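Local coordinates for protein putative fimbriae assembly chaperone (Salmonella typhimurium, PDB 2CO7) that probably acts as a periplasmic chaperone that folds fimbrial subunits and holds them ready for assembly into surface fimbriae, at residues C125-F130 against Y164-S169; D141-L146 against H214-V219; W203-I206 against E212-P215. All blocks are in the same frame, centred on the assembly; numbering follows the deposited sequence.

Contact 1: residues C125-F130 against Y164-S169. With SO4 (sulfate ion), chain D.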
ATOM      1  N   CYS B 125       2.780  -0.786  -4.214  1.00 20.13           N
ATOM      2  CA  CYS B 125       4.109  -0.349  -3.787  1.00 20.22           C
ATOM      3  C   CYS B 125       4.767  -1.366  -2.844  1.00 20.52           C
ATOM      4  O   CYS B 125       4.118  -1.852  -1.876  1.00 20.36           O
ATOM      5  CB  CYS B 125       4.016   1.037  -3.118  1.00 20.23           C
ATOM      6  SG  CYS B 125       3.302   2.345  -4.188  1.00 24.00           S
ATOM      7  N   ASP B 126       6.035  -1.676  -3.121  1.00 19.28           N
ATOM      8  CA  ASP B 126       6.835  -2.571  -2.253  1.00 19.42           C
ATOM      9  C   ASP B 126       7.912  -1.761  -1.575  1.00 18.84           C
ATOM     10  O   ASP B 126       8.475  -0.834  -2.165  1.00 17.85           O
ATOM     11  CB  ASP B 126       7.608  -3.620  -3.076  1.00 19.73           C
ATOM     12  CG  ASP B 126       6.766  -4.805  -3.528  1.00 21.59           C
ATOM     13  OD1 ASP B 126       7.414  -5.694  -4.094  1.00 23.28           O
ATOM     14  OD2 ASP B 126       5.544  -4.876  -3.319  1.00 20.77           O
ATOM     15  N   LYS B 127       8.264  -2.158  -0.352  1.00 18.72           N
ATOM     16  CA  LYS B 127       9.501  -1.655   0.229  1.00 18.73           C
ATOM     17  C   LYS B 127      10.700  -2.081  -0.603  1.00 19.49           C
ATOM     18  O   LYS B 127      10.833  -3.263  -0.990  1.00 19.93           O
ATOM     19  CB  LYS B 127       9.655  -2.126   1.681  1.00 17.34           C
ATOM     20  CG  LYS B 127       8.516  -1.658   2.559  1.00 17.59           C
ATOM     21  CD  LYS B 127       8.564  -2.292   3.951  1.00 18.93           C
ATOM     22  CE  LYS B 127       7.348  -1.794   4.762  1.00 19.25           C
ATOM     23  NZ  LYS B 127       7.111  -2.611   6.010  1.00 22.70           N
ATOM     24  N   LEU B 128      11.542  -1.084  -0.882  1.00 19.47           N
ATOM     25  CA  LEU B 128      12.835  -1.294  -1.526  1.00 19.65           C
ATOM     26  C   LEU B 128      13.881  -0.898  -0.475  1.00 19.36           C
ATOM     27  O   LEU B 128      14.091   0.298  -0.165  1.00 18.67           O
ATOM     28  CB  LEU B 128      12.960  -0.430  -2.781  1.00 19.69           C
ATOM     29  CG  LEU B 128      14.360  -0.373  -3.402  1.00 19.00           C
ATOM     30  CD1 LEU B 128      14.717  -1.815  -3.898  1.00 18.28           C
ATOM     31  CD2 LEU B 128      14.379   0.605  -4.589  1.00 21.79           C
ATOM     32  N   ILE B 129      14.524  -1.902   0.078  1.00 18.20           N
ATOM     33  CA  ILE B 129      15.350  -1.694   1.275  1.00 19.48           C
ATOM     34  C   ILE B 129      16.794  -1.759   0.894  1.00 19.50           C
ATOM     35  O   ILE B 129      17.293  -2.828   0.483  1.00 20.41           O
ATOM     36  CB  ILE B 129      14.991  -2.658   2.442  1.00 18.70           C
ATOM     37  CG1 ILE B 129      13.484  -2.540   2.806  1.00 20.51           C
ATOM     38  CG2 ILE B 129      15.838  -2.363   3.724  1.00 20.02           C
ATOM     39  CD1 ILE B 129      12.928  -3.668   3.772  1.00 19.89           C
ATOM     40  N   PHE B 130      17.466  -0.612   1.071  1.00 19.09           N
ATOM     41  CA  PHE B 130      18.874  -0.528   0.746  1.00 18.60           C
ATOM     42  C   PHE B 130      19.754  -0.979   1.918  1.00 18.10           C
ATOM     43  O   PHE B 130      19.659  -0.409   2.988  1.00 17.99           O
ATOM     44  CB  PHE B 130      19.242   0.886   0.275  1.00 18.62           C
ATOM     45  CG  PHE B 130      20.665   1.004  -0.159  1.00 20.06           C
ATOM     46  CD1 PHE B 130      21.055   0.562  -1.429  1.00 18.68           C
ATOM     47  CD2 PHE B 130      21.618   1.571   0.692  1.00 19.92           C
ATOM     48  CE1 PHE B 130      22.439   0.699  -1.855  1.00 17.37           C
ATOM     49  CE2 PHE B 130      22.959   1.716   0.294  1.00 21.93           C
ATOM     50  CZ  PHE B 130      23.368   1.271  -0.985  1.00 21.66           C
ATOM     51  N   TYR B 164      15.678  -2.129   9.212  1.00 19.12           N
ATOM     52  CA  TYR B 164      14.234  -2.028   9.355  1.00 18.89           C
ATOM     53  C   TYR B 164      13.681  -3.336   9.874  1.00 19.66           C
ATOM     54  O   TYR B 164      14.003  -4.400   9.343  1.00 19.04           O
ATOM     55  CB  TYR B 164      13.519  -1.680   8.033  1.00 19.80           C
ATOM     56  CG  TYR B 164      13.858  -0.284   7.610  1.00 18.91           C
ATOM     57  CD1 TYR B 164      13.015   0.776   7.910  1.00 22.02           C
ATOM     58  CD2 TYR B 164      15.068  -0.017   6.960  1.00 21.71           C
ATOM     59  CE1 TYR B 164      13.349   2.080   7.546  1.00 21.99           C
ATOM     60  CE2 TYR B 164      15.408   1.301   6.576  1.00 20.88           C
ATOM     61  CZ  TYR B 164      14.559   2.326   6.888  1.00 21.34           C
ATOM     62  OH  TYR B 164      14.863   3.611   6.511  1.00 21.92           O
ATOM     63  N   MET B 165      12.784  -3.232  10.854  1.00 18.43           N
ATOM     64  CA  MET B 165      12.204  -4.407  11.512  1.00 18.97           C
ATOM     65  C   MET B 165      10.724  -4.446  11.137  1.00 19.62           C
ATOM     66  O   MET B 165       9.914  -3.648  11.610  1.00 19.63           O
ATOM     67  CB  MET B 165      12.402  -4.306  13.041  1.00 20.60           C
ATOM     68  CG  MET B 165      13.822  -4.610  13.494  1.00 19.53           C
ATOM     69  SD  MET B 165      14.176  -6.401  13.333  1.00 20.48           S
ATOM     70  CE  MET B 165      15.944  -6.457  13.697  1.00 22.63           C
ATOM     71  N   ASN B 166      10.393  -5.350  10.235  1.00 18.94           N
ATOM     72  CA  ASN B 166       9.066  -5.398   9.691  1.00 19.68           C
ATOM     73  C   ASN B 166       8.359  -6.477  10.474  1.00 20.13           C
ATOM     74  O   ASN B 166       8.490  -7.653  10.166  1.00 20.40           O
ATOM     75  CB  ASN B 166       9.165  -5.692   8.190  1.00 21.19           C
ATOM     76  CG  ASN B 166       9.862  -4.567   7.457  1.00 22.52           C
ATOM     77  OD1 ASN B 166       9.356  -3.429   7.413  1.00 21.66           O
ATOM     78  ND2 ASN B 166      11.055  -4.846   6.925  1.00 22.76           N
ATOM     79  N   LEU B 167       7.627  -6.065  11.505  1.00 19.93           N
ATOM     80  CA  LEU B 167       7.064  -7.021  12.450  1.00 21.31           C
ATOM     81  C   LEU B 167       5.739  -7.609  11.964  1.00 21.12           C
ATOM     82  O   LEU B 167       4.917  -6.926  11.369  1.00 21.32           O
ATOM     83  CB  LEU B 167       6.896  -6.401  13.844  1.00 22.45           C
ATOM     84  CG  LEU B 167       8.135  -6.221  14.758  1.00 25.21           C
ATOM     85  CD1 LEU B 167       9.504  -6.622  14.174  1.00 29.23           C
ATOM     86  CD2 LEU B 167       8.128  -4.780  15.218  1.00 30.48           C
ATOM     87  N   ALA B 168       5.578  -8.914  12.175  1.00 22.13           N
ATOM     88  CA  ALA B 168       4.305  -9.577  11.913  1.00 21.79           C
ATOM     89  C   ALA B 168       3.915 -10.440  13.114  1.00 21.72           C
ATOM     90  O   ALA B 168       4.771 -10.791  13.948  1.00 21.51           O
ATOM     91  CB  ALA B 168       4.403 -10.410  10.651  1.00 23.05           C
ATOM     92  N   SER B 169       2.624 -10.759  13.201  1.00 21.62           N
ATOM     93  CA  SER B 169       2.089 -11.726  14.182  1.00 21.12           C
ATOM     94  C   SER B 169       2.525 -11.386  15.612  1.00 20.95           C
ATOM     95  O   SER B 169       2.872 -12.279  16.387  1.00 21.16           O
ATOM     96  CB  SER B 169       2.522 -13.151  13.808  1.00 21.94           C
ATOM     97  OG  SER B 169       1.919 -13.595  12.583  1.00 23.93           O
TER
HETATM   98  S   SO4 D1221       4.021  -1.759   8.049  1.00 16.20           S
HETATM   99  O1  SO4 D1221       2.620  -2.201   7.920  1.00 17.65           O
HETATM  100  O2  SO4 D1221       4.556  -1.435   6.733  1.00 14.85           O
HETATM  101  O3  SO4 D1221       3.973  -0.590   8.925  1.00 14.12           O
HETATM  102  O4  SO4 D1221       4.836  -2.752   8.770  1.00 15.91           O
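K127 reaches across to N166, and their side chains run past each other in opposite directions. The lysine chain is extended beyond CG. This carries NZ to N166 OD1, 2.8 Å away. The ammonium lies above the amide plane, 48° out of it, and not on a lone pair. K127 NZ also donates to O2 of a sulfate at 2.9 Å and to the backbone of another protein's chain. Three acceptors therefore fix the end of the chain. The sulfate probably comes from the crystallisation liquor, and Y182 N binds it as well. N166 ND2 lies 3.9 Å from I129 CD1, so the two ends of the amide face different neighbours. I129 CG2 points anti to the backbone N and meets Y164 CD2 at 4.1 Å, obliquely to the ring. E90 takes the backbone N-H of Y164. C125, in the disulfide with C96, pairs in a parallel ladder with a strand of the other chain, and R20 packs on N166. The arrangement lies in the cleft between the two immunoglobulin-like domains of a PapD-type chaperone, consistent with the family's lysine and arginine that hold the end of the bound subunit.

Contact 2: residues D141-L146 against H214-V219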
ATOM      1  N   ASP B 141      18.374 -12.367  12.148  1.00 19.09           N
ATOM      2  CA  ASP B 141      19.553 -12.718  12.920  1.00 20.28           C
ATOM      3  C   ASP B 141      19.649 -11.975  14.247  1.00 20.15           C
ATOM      4  O   ASP B 141      20.181 -12.513  15.198  1.00 19.96           O
ATOM      5  CB  ASP B 141      20.808 -12.438  12.108  1.00 20.98           C
ATOM      6  CG  ASP B 141      20.983 -13.383  10.939  1.00 23.46           C
ATOM      7  OD1 ASP B 141      21.769 -13.020  10.019  1.00 21.83           O
ATOM      8  OD2 ASP B 141      20.360 -14.495  10.949  1.00 19.79           O
ATOM      9  N   VAL B 142      19.155 -10.733  14.269  1.00 21.07           N
ATOM     10  CA  VAL B 142      19.284  -9.828  15.431  1.00 22.42           C
ATOM     11  C   VAL B 142      17.946  -9.356  15.996  1.00 22.70           C
ATOM     12  O   VAL B 142      17.927  -8.458  16.861  1.00 23.50           O
ATOM     13  CB  VAL B 142      20.240  -8.590  15.151  1.00 21.22           C
ATOM     14  CG1 VAL B 142      21.702  -9.065  14.958  1.00 22.53           C
ATOM     15  CG2 VAL B 142      19.807  -7.773  13.932  1.00 22.30           C
ATOM     16  N   ALA B 143      16.837  -9.937  15.532  1.00 23.76           N
ATOM     17  CA  ALA B 143      15.483  -9.491  15.934  1.00 24.88           C
ATOM     18  C   ALA B 143      15.159  -9.773  17.411  1.00 26.54           C
ATOM     19  O   ALA B 143      14.275  -9.123  17.997  1.00 27.39           O
ATOM     20  CB  ALA B 143      14.399 -10.087  15.014  1.00 25.55           C
ATOM     21  N   GLY B 144      15.893 -10.711  18.018  1.00 26.20           N
ATOM     22  CA  GLY B 144      15.826 -10.969  19.458  1.00 26.74           C
ATOM     23  C   GLY B 144      16.449  -9.850  20.286  1.00 26.84           C
ATOM     24  O   GLY B 144      16.439  -9.907  21.524  1.00 27.69           O
ATOM     25  N   ASN B 145      17.002  -8.830  19.621  1.00 26.04           N
ATOM     26  CA  ASN B 145      17.559  -7.692  20.354  1.00 25.65           C
ATOM     27  C   ASN B 145      16.629  -6.521  20.520  1.00 24.27           C
ATOM     28  O   ASN B 145      17.013  -5.519  21.118  1.00 23.27           O
ATOM     29  CB  ASN B 145      18.878  -7.262  19.764  1.00 26.81           C
ATOM     30  CG  ASN B 145      19.945  -8.288  19.998  1.00 27.22           C
ATOM     31  OD1 ASN B 145      19.798  -9.179  20.851  1.00 28.46           O
ATOM     32  ND2 ASN B 145      21.020  -8.185  19.256  1.00 31.21           N
ATOM     33  N   LEU B 146      15.400  -6.680  20.029  1.00 22.79           N
ATOM     34  CA  LEU B 146      14.353  -5.685  20.233  1.00 21.55           C
ATOM     35  C   LEU B 146      14.071  -5.601  21.717  1.00 21.03           C
ATOM     36  O   LEU B 146      14.079  -6.621  22.385  1.00 20.94           O
ATOM     37  CB  LEU B 146      13.078  -6.063  19.475  1.00 22.01           C
ATOM     38  CG  LEU B 146      13.241  -6.107  17.952  1.00 22.72           C
ATOM     39  CD1 LEU B 146      11.893  -6.119  17.255  1.00 27.67           C
ATOM     40  CD2 LEU B 146      14.063  -4.928  17.465  1.00 24.67           C
ATOM     41  N   HIS B 214      10.792 -17.516  12.466  1.00 21.79           N
ATOM     42  CA  HIS B 214      10.371 -18.235  13.664  1.00 22.05           C
ATOM     43  C   HIS B 214      10.004 -17.168  14.713  1.00 21.04           C
ATOM     44  O   HIS B 214      10.423 -16.011  14.603  1.00 20.31           O
ATOM     45  CB  HIS B 214      11.524 -19.110  14.185  1.00 22.77           C
ATOM     46  CG  HIS B 214      12.691 -18.321  14.710  1.00 26.91           C
ATOM     47  ND1 HIS B 214      12.705 -17.753  15.968  1.00 30.92           N
ATOM     48  CD2 HIS B 214      13.882 -18.004  14.146  1.00 29.53           C
ATOM     49  CE1 HIS B 214      13.849 -17.118  16.156  1.00 30.56           C
ATOM     50  NE2 HIS B 214      14.580 -17.251  15.062  1.00 31.42           N
ATOM     51  N   PRO B 215       9.210 -17.546  15.726  1.00 20.55           N
ATOM     52  CA  PRO B 215       8.811 -16.536  16.712  1.00 20.36           C
ATOM     53  C   PRO B 215       9.934 -16.131  17.666  1.00 20.03           C
ATOM     54  O   PRO B 215      10.869 -16.894  17.909  1.00 20.05           O
ATOM     55  CB  PRO B 215       7.643 -17.211  17.453  1.00 20.02           C
ATOM     56  CG  PRO B 215       7.283 -18.427  16.620  1.00 20.78           C
ATOM     57  CD  PRO B 215       8.557 -18.848  15.973  1.00 20.08           C
ATOM     58  N   PHE B 216       9.874 -14.898  18.144  1.00 20.13           N
ATOM     59  CA  PHE B 216      10.750 -14.429  19.198  1.00 20.07           C
ATOM     60  C   PHE B 216       9.882 -14.054  20.389  1.00 20.87           C
ATOM     61  O   PHE B 216       8.708 -13.770  20.220  1.00 20.22           O
ATOM     62  CB  PHE B 216      11.526 -13.172  18.760  1.00 20.46           C
ATOM     63  CG  PHE B 216      12.420 -13.382  17.581  1.00 20.53           C
ATOM     64  CD1 PHE B 216      13.787 -13.582  17.758  1.00 20.91           C
ATOM     65  CD2 PHE B 216      11.899 -13.336  16.284  1.00 19.32           C
ATOM     66  CE1 PHE B 216      14.621 -13.779  16.634  1.00 23.69           C
ATOM     67  CE2 PHE B 216      12.700 -13.550  15.169  1.00 22.24           C
ATOM     68  CZ  PHE B 216      14.075 -13.759  15.343  1.00 21.51           C
ATOM     69  N   HIS B 217      10.493 -14.013  21.567  1.00 21.11           N
ATOM     70  CA  HIS B 217       9.789 -13.742  22.814  1.00 23.07           C
ATOM     71  C   HIS B 217      10.526 -12.690  23.652  1.00 23.91           C
ATOM     72  O   HIS B 217      11.751 -12.529  23.549  1.00 24.37           O
ATOM     73  CB  HIS B 217       9.642 -15.028  23.621  1.00 23.05           C
ATOM     74  CG  HIS B 217       8.915 -16.126  22.903  1.00 23.92           C
ATOM     75  ND1 HIS B 217       7.570 -16.368  23.081  1.00 24.25           N
ATOM     76  CD2 HIS B 217       9.353 -17.062  22.026  1.00 23.84           C
ATOM     77  CE1 HIS B 217       7.204 -17.394  22.334  1.00 25.44           C
ATOM     78  NE2 HIS B 217       8.268 -17.837  21.686  1.00 26.06           N
ATOM     79  N   TYR B 218       9.767 -11.946  24.445  1.00 24.28           N
ATOM     80  CA  TYR B 218      10.330 -11.004  25.406  1.00 25.19           C
ATOM     81  C   TYR B 218       9.462 -11.061  26.649  1.00 25.70           C
ATOM     82  O   TYR B 218       8.232 -10.983  26.558  1.00 25.83           O
ATOM     83  CB  TYR B 218      10.373  -9.579  24.831  1.00 25.07           C
ATOM     84  CG  TYR B 218      11.411  -8.663  25.478  1.00 25.41           C
ATOM     85  CD1 TYR B 218      11.113  -7.939  26.633  1.00 26.35           C
ATOM     86  CD2 TYR B 218      12.684  -8.510  24.911  1.00 25.80           C
ATOM     87  CE1 TYR B 218      12.066  -7.083  27.226  1.00 27.10           C
ATOM     88  CE2 TYR B 218      13.641  -7.670  25.495  1.00 27.70           C
ATOM     89  CZ  TYR B 218      13.329  -6.960  26.646  1.00 27.64           C
ATOM     90  OH  TYR B 218      14.278  -6.126  27.211  1.00 27.04           O
ATOM     91  N   VAL B 219      10.098 -11.229  27.807  1.00 26.50           N
ATOM     92  CA  VAL B 219       9.387 -11.404  29.062  1.00 27.65           C
ATOM     93  C   VAL B 219       9.301 -10.077  29.809  1.00 28.89           C
ATOM     94  O   VAL B 219      10.287  -9.332  29.886  1.00 29.13           O
ATOM     95  CB  VAL B 219      10.080 -12.462  29.964  1.00 27.55           C
ATOM     96  CG1 VAL B 219       9.344 -12.628  31.311  1.00 27.79           C
ATOM     97  CG2 VAL B 219      10.193 -13.803  29.234  1.00 26.20           C
TER
HETATM   98  O   HOH W   1      14.262 -11.597  23.195  1.00 15.66           O
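H217 O accepts a hydrogen bond of 2.7 Å from a water, and the same water donates to G144 O at 3.2 Å. It bridges two backbone carbonyls across the contact. The site lies in the C-terminal immunoglobulin-like domain of the PapD-type chaperone. There the turn after helix 139-142 packs against the last strand, 216-218. That turn holds its shape with a bond from N145 N to V142 O.

The main side-chain contact is a CH-pi packing. A143 CB sits over one face of the F216 ring, displaced toward the rim and 3.9 Å from the ring centroid. CZ is its nearest ring atom. F216 holds CG anti to its carbonyl carbon (chi1 -61°), which lays the ring against the turn. G144 N approaches F216 CD1 to 3.6 Å, at an oblique angle to the ring. The opposite face of F216 is met by H214, whose CE1 lies 3.4 Å above the ring plane, also toward the rim. The imidazole is tilted about 40° from the phenyl plane, not stacked flat on it. The ring of W203 also meets F216, with the planes about 20° apart.

H214 ND1 donates to P215 O at 2.8 Å, from above the carbonyl plane, which limits the turning of the imidazole.

Further along the strand, Y218 points to the same side as F216 but has CG anti to the backbone N (chi1 -157°). The ring also meets W148. Its CE2 comes within 3.3 Å of L146 O, obliquely to the ring.

Contact 3: residues W203-I206 against E212-P215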
ATOM      1  N   TRP B 203       6.610 -12.151  18.732  1.00 19.14           N
ATOM      2  CA  TRP B 203       6.579 -11.542  17.417  1.00 20.14           C
ATOM      3  C   TRP B 203       7.355 -12.354  16.416  1.00 20.08           C
ATOM      4  O   TRP B 203       8.127 -13.244  16.789  1.00 19.13           O
ATOM      5  CB  TRP B 203       7.131 -10.100  17.450  1.00 20.66           C
ATOM      6  CG  TRP B 203       8.611  -9.982  17.775  1.00 21.55           C
ATOM      7  CD1 TRP B 203       9.630  -9.762  16.890  1.00 24.79           C
ATOM      8  CD2 TRP B 203       9.216 -10.055  19.077  1.00 24.04           C
ATOM      9  NE1 TRP B 203      10.838  -9.707  17.567  1.00 23.91           N
ATOM     10  CE2 TRP B 203      10.610  -9.866  18.907  1.00 23.82           C
ATOM     11  CE3 TRP B 203       8.713 -10.242  20.371  1.00 22.40           C
ATOM     12  CZ2 TRP B 203      11.512  -9.885  19.992  1.00 23.12           C
ATOM     13  CZ3 TRP B 203       9.595 -10.266  21.438  1.00 22.60           C
ATOM     14  CH2 TRP B 203      10.991 -10.086  21.234  1.00 24.31           C
ATOM     15  N   ARG B 204       7.116 -12.038  15.149  1.00 19.82           N
ATOM     16  CA  ARG B 204       7.898 -12.557  14.041  1.00 20.63           C
ATOM     17  C   ARG B 204       8.307 -11.359  13.184  1.00 20.76           C
ATOM     18  O   ARG B 204       7.787 -10.254  13.362  1.00 21.72           O
ATOM     19  CB  ARG B 204       7.085 -13.552  13.219  1.00 20.34           C
ATOM     20  CG  ARG B 204       6.711 -14.844  13.951  1.00 21.85           C
ATOM     21  CD  ARG B 204       5.624 -15.546  13.187  1.00 24.64           C
ATOM     22  NE  ARG B 204       5.028 -16.669  13.901  1.00 24.75           N
ATOM     23  CZ  ARG B 204       5.349 -17.946  13.703  1.00 25.73           C
ATOM     24  NH1 ARG B 204       6.300 -18.273  12.833  1.00 25.89           N
ATOM     25  NH2 ARG B 204       4.732 -18.901  14.403  1.00 27.10           N
ATOM     26  N   VAL B 205       9.278 -11.563  12.316  1.00 20.79           N
ATOM     27  CA  VAL B 205       9.594 -10.543  11.339  1.00 20.33           C
ATOM     28  C   VAL B 205       9.330 -11.101   9.950  1.00 19.49           C
ATOM     29  O   VAL B 205       9.453 -12.279   9.712  1.00 19.47           O
ATOM     30  CB  VAL B 205      11.039  -9.959  11.449  1.00 21.63           C
ATOM     31  CG1 VAL B 205      11.247  -9.263  12.852  1.00 23.88           C
ATOM     32  CG2 VAL B 205      12.091 -11.025  11.197  1.00 22.65           C
ATOM     33  N   ILE B 206       8.951 -10.223   9.037  1.00 19.22           N
ATOM     34  CA  ILE B 206       8.847 -10.627   7.651  1.00 18.19           C
ATOM     35  C   ILE B 206      10.297 -10.625   7.126  1.00 18.15           C
ATOM     36  O   ILE B 206      11.017  -9.617   7.264  1.00 18.03           O
ATOM     37  CB  ILE B 206       7.966  -9.675   6.841  1.00 19.00           C
ATOM     38  CG1 ILE B 206       6.556  -9.557   7.466  1.00 20.21           C
ATOM     39  CG2 ILE B 206       7.846 -10.184   5.370  1.00 16.52           C
ATOM     40  CD1 ILE B 206       5.701  -8.508   6.739  1.00 18.15           C
ATOM     41  N   GLU B 212       7.498 -15.422   7.060  1.00 21.93           N
ATOM     42  CA  GLU B 212       7.704 -14.998   8.440  1.00 23.51           C
ATOM     43  C   GLU B 212       8.769 -15.847   9.117  1.00 22.56           C
ATOM     44  O   GLU B 212       8.916 -17.038   8.822  1.00 22.46           O
ATOM     45  CB  GLU B 212       6.377 -14.989   9.213  1.00 23.83           C
ATOM     46  CG  GLU B 212       5.390 -13.925   8.699  1.00 26.00           C
ATOM     47  CD  GLU B 212       4.011 -14.004   9.347  1.00 27.86           C
ATOM     48  OE1 GLU B 212       3.885 -14.598  10.448  1.00 34.65           O
ATOM     49  OE2 GLU B 212       3.045 -13.463   8.755  1.00 33.68           O
ATOM     50  N   SER B 213       9.537 -15.199   9.991  1.00 21.43           N
ATOM     51  CA  SER B 213      10.597 -15.838  10.732  1.00 21.66           C
ATOM     52  C   SER B 213       9.957 -16.756  11.760  1.00 21.05           C
ATOM     53  O   SER B 213       8.741 -16.747  11.930  1.00 20.16           O
ATOM     54  CB  SER B 213      11.414 -14.782  11.461  1.00 21.86           C
ATOM     55  OG  SER B 213      10.642 -14.191  12.476  1.00 21.32           O
ATOM     56  N   HIS B 214      10.792 -17.516  12.466  1.00 21.79           N
ATOM     57  CA  HIS B 214      10.371 -18.235  13.664  1.00 22.05           C
ATOM     58  C   HIS B 214      10.004 -17.168  14.713  1.00 21.04           C
ATOM     59  O   HIS B 214      10.423 -16.011  14.603  1.00 20.31           O
ATOM     60  CB  HIS B 214      11.524 -19.110  14.185  1.00 22.77           C
ATOM     61  CG  HIS B 214      12.691 -18.321  14.710  1.00 26.91           C
ATOM     62  ND1 HIS B 214      12.705 -17.753  15.968  1.00 30.92           N
ATOM     63  CD2 HIS B 214      13.882 -18.004  14.146  1.00 29.53           C
ATOM     64  CE1 HIS B 214      13.849 -17.118  16.156  1.00 30.56           C
ATOM     65  NE2 HIS B 214      14.580 -17.251  15.062  1.00 31.42           N
ATOM     66  N   PRO B 215       9.210 -17.546  15.726  1.00 20.55           N
ATOM     67  CA  PRO B 215       8.811 -16.536  16.712  1.00 20.36           C
ATOM     68  C   PRO B 215       9.934 -16.131  17.666  1.00 20.03           C
ATOM     69  O   PRO B 215      10.869 -16.894  17.909  1.00 20.05           O
ATOM     70  CB  PRO B 215       7.643 -17.211  17.453  1.00 20.02           C
ATOM     71  CG  PRO B 215       7.283 -18.427  16.620  1.00 20.78           C
ATOM     72  CD  PRO B 215       8.557 -18.848  15.973  1.00 20.08           C
TER
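S213 turns OG between its own backbone N and carbonyl carbon (chi1 68°), which sets the hydroxyl oxygen directly in front of V205 N. R204 starts with CG anti to its carbonyl carbon and then runs extended from CG to NE, alongside P215 and pointing the same way. These two conformations bring the polar groups of the contact together.

The bond from V205 N to S213 OG is 3.0 Å long and almost straight, at 174°. The hydroxyl proton goes to H214 O, so OG accepts from one segment and donates within the other. V205 O in turn accepts S213 N at 2.9 Å, almost in line with the carbonyl bond. One serine thus satisfies both backbone groups of V205. V205 CG2 also packs on the CB and OG of S213.

The pairing lies at the end of strand 201-205, in the C-terminal immunoglobulin-like domain of the PapD-type chaperone. The chain leaves that strand, loops round and returns antiparallel toward strand 216-218. I206 and E212 form a single backbone bridge there. P215 CA makes a CA-H...O contact with W203 O at 3.4 Å.

The R204 guanidinium is held in two ways. NH1 donates to S213 O at 3.0 Å, lying in the carbonyl plane, although the oxygen is tilted 22° from the guanidinium plane. P215 CG lies over one face, toward the rim, 3.4 Å from NH2. E212 crosses R204 at about a right angle. Its OE1 touches R204 CD at 3.4 Å but takes no N-H from the arginine. Instead OE1 accepts a hydrogen bond from S169 OG, at the corner after strand 167-168.

Contacts 2 and 3 lie in the C-terminal domain, their centres about 8 Å apart, and share H214 and P215. F216 N lies 2.8 Å from W203 O, a probable hydrogen bond that joins strands 216-218 and 201-205. Contact 1 joins this domain to the N-terminal one, at the cleft where the sulfate and the other protein's chain bind. Its centre is about 12 Å from that of contact 3 and about 16 Å from that of contact 2. Strand 167-168 runs beside 201-205, with A168 N 2.8 Å from R204 O. M165 packs on A143 and L146, so 164-169 touches contact 2 as well.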